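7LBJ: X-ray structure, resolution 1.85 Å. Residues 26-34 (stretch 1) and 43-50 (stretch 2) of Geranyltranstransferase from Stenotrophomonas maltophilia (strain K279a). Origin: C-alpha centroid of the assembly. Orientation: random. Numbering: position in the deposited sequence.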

# COMPACT_ATOMS: atom_id res chain seq x y z
N LEU A 26 1.53 8.02 16.38
CA LEU A 26 2.42 7.66 15.29
C LEU A 26 3.79 7.22 15.81
O LEU A 26 4.39 6.28 15.27
CB LEU A 26 2.57 8.84 14.33
CG LEU A 26 1.35 9.14 13.46
CD1 LEU A 26 1.46 10.58 12.89
CD2 LEU A 26 1.16 8.12 12.31
N ASP A 27 4.30 7.89 16.84
CA ASP A 27 5.59 7.49 17.39
C ASP A 27 5.53 6.07 17.93
O ASP A 27 6.45 5.27 17.72
CB ASP A 27 6.02 8.47 18.48
CG ASP A 27 7.29 8.04 19.20
OD1 ASP A 27 8.37 7.98 18.56
OD2 ASP A 27 7.21 7.75 20.42
N ALA A 28 4.42 5.71 18.60
CA ALA A 28 4.31 4.36 19.14
C ALA A 28 4.02 3.34 18.05
O ALA A 28 4.35 2.16 18.21
CB ALA A 28 3.21 4.31 20.21
N ALA A 29 3.40 3.76 16.94
CA ALA A 29 3.01 2.84 15.86
C ALA A 29 4.13 2.51 14.88
O ALA A 29 4.03 1.50 14.16
CB ALA A 29 1.85 3.42 15.05
N LEU A 30 5.17 3.30 14.82
CA LEU A 30 6.23 3.03 13.87
C LEU A 30 7.37 2.24 14.52
O LEU A 30 7.65 2.39 15.71
CB LEU A 30 6.78 4.36 13.33
CG LEU A 30 5.80 5.11 12.45
CD1 LEU A 30 6.34 6.51 12.26
CD2 LEU A 30 5.64 4.41 11.10
N PRO A 31 8.07 1.41 13.73
CA PRO A 31 9.19 0.64 14.27
C PRO A 31 10.29 1.54 14.81
O PRO A 31 10.49 2.67 14.34
CB PRO A 31 9.69 -0.17 13.07
CG PRO A 31 8.59 -0.11 12.05
CD PRO A 31 7.88 1.19 12.28
N SER A 32 11.03 1.03 15.79
CA SER A 32 12.08 1.80 16.42
C SER A 32 13.26 1.99 15.47
O SER A 32 13.60 1.07 14.72
CB SER A 32 12.57 1.11 17.70
OG SER A 32 13.91 1.49 17.99
N PRO A 33 13.92 3.14 15.51
CA PRO A 33 15.13 3.32 14.70
C PRO A 33 16.28 2.43 15.12
O PRO A 33 17.26 2.31 14.37
CB PRO A 33 15.46 4.81 14.91
CG PRO A 33 14.90 5.11 16.28
CD PRO A 33 13.64 4.31 16.37
N ALA A 34 16.21 1.80 16.30
CA ALA A 34 17.28 0.90 16.71
C ALA A 34 17.08 -0.53 16.23
O ALA A 34 18.06 -1.29 16.20
CB ALA A 34 17.42 0.92 18.24
N ALA A 43 14.08 6.37 8.32
CA ALA A 43 13.54 7.15 7.22
C ALA A 43 12.02 7.20 7.27
O ALA A 43 11.42 8.22 6.93
CB ALA A 43 14.01 6.57 5.89
N MET A 44 11.39 6.09 7.66
CA MET A 44 9.94 6.11 7.85
C MET A 44 9.55 7.16 8.89
O MET A 44 8.62 7.95 8.68
CB MET A 44 9.47 4.72 8.27
CG MET A 44 9.54 3.68 7.14
SD MET A 44 9.30 2.00 7.78
CE MET A 44 7.56 2.04 8.22
N ARG A 45 10.26 7.20 10.02
CA ARG A 45 9.93 8.16 11.07
C ARG A 45 10.24 9.58 10.63
O ARG A 45 9.45 10.49 10.88
CB ARG A 45 10.71 7.84 12.35
CG ARG A 45 10.21 6.60 13.04
CD ARG A 45 11.16 6.14 14.15
NE ARG A 45 10.38 5.28 15.02
CZ ARG A 45 9.67 5.72 16.06
NH1 ARG A 45 9.85 6.93 16.55
NH2 ARG A 45 8.78 4.91 16.62
N TYR A 46 11.39 9.78 9.98
CA TYR A 46 11.75 11.09 9.47
C TYR A 46 10.67 11.65 8.56
O TYR A 46 10.46 12.88 8.51
CB TYR A 46 13.08 11.00 8.72
CG TYR A 46 13.63 12.30 8.18
CD1 TYR A 46 14.35 13.16 9.01
CD2 TYR A 46 13.46 12.65 6.85
CE1 TYR A 46 14.88 14.35 8.52
CE2 TYR A 46 13.99 13.86 6.36
CZ TYR A 46 14.70 14.70 7.19
OH TYR A 46 15.23 15.89 6.70
N SER A 47 9.99 10.77 7.83
CA SER A 47 8.99 11.16 6.86
C SER A 47 7.62 11.45 7.46
O SER A 47 6.75 11.94 6.73
CB SER A 47 8.83 10.05 5.79
OG SER A 47 10.07 9.76 5.17
N VAL A 48 7.37 11.14 8.73
CA VAL A 48 6.02 11.42 9.22
C VAL A 48 6.00 12.07 10.60
O VAL A 48 5.04 12.78 10.92
CB VAL A 48 5.15 10.15 9.16
CG1 VAL A 48 5.50 9.21 10.23
CG2 VAL A 48 3.67 10.52 9.24
N LEU A 49 7.04 11.88 11.42
CA LEU A 49 7.04 12.51 12.73
C LEU A 49 7.56 13.94 12.63
O LEU A 49 8.15 14.36 11.63
CB LEU A 49 7.89 11.71 13.74
CG LEU A 49 7.46 10.24 13.96
CD1 LEU A 49 8.30 9.51 14.98
CD2 LEU A 49 5.98 10.16 14.34
N GLY A 50 7.32 14.70 13.69
CA GLY A 50 7.83 16.06 13.79
C GLY A 50 6.81 17.15 13.54
O GLY A 50 7.21 18.27 13.18

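The polar part of this contact is built around one side chain. Arg45 leaves its helix with CA-to-CB pointing sideways, yet a nearly extended chain (m, t, t, then chi4 at -89°) carries its guanidinium across to the place where the helix of stretch 1 gives out. There it meets three backbone carbonyls that take no hydrogen bond from their own stretch; the one in the helix, Asp27 O, faces Pro31 four residues on, whose nitrogen carries no hydrogen. Leu30 is the first residue to leave helical phi/psi, and the chain is extended from Leu30 through Ser32, so carbonyls from the last turn and from the loop can be gathered around a single cation. Arg45 NH2 donates to Asp27 O at 2.6 Å and to Leu30 O at 2.9 Å, while Arg45 NE donates to Pro31 O at 2.7 Å. All three oxygens lie at the guanidinium edge, near its plane, where the N-H groups point. The bonds differ in quality: the one to Pro31 O is almost straight at 173°, the one to Leu30 O is good at 157°, and the one to Asp27 O, though short, is bent to 132°.

Charge is paired at the same site. Asp27 OD1 and Arg45 NH1 form a salt bridge of 2.7 Å, with a hydrogen bond angle of 171°. Asp27 thus engages the arginine through both backbone and side chain, its t rotamer bringing a sideways-directed residue within reach. The rule to read here is that one arginine can satisfy the end of a helix and an acid on its last turn together, provided its plane is aligned with the acceptors.

The apolar part is a small cluster beside this network. Leu30, which gives its carbonyl to Arg45, directs its own side chain toward stretch 2: its CD1 packs 3.5 Å from Val48 CG1 and 4.2 Å from Leu49 CD2, and its CD2 lies 4.2 Å from Met44 CE. One residue therefore serves both kinds of contact, backbone for polarity and side chain for packing. Leu26, one helical turn earlier, extends the patch, with its CB 3.7 Å from Leu49 CD2. Pro31 CD adds a further contact to Met44 CE at 4.2 Å.

Proline also lines the arginine: Pro33 CD sits 3.7 Å from Arg45 NE, in an oblique position, while the carbonyl oxygens lie at the edge. Within stretch 2, Leu49 N hydrogen-bonds to Arg45 O at 2.8 Å, tying the backbone of the principal donor to that of a packing residue.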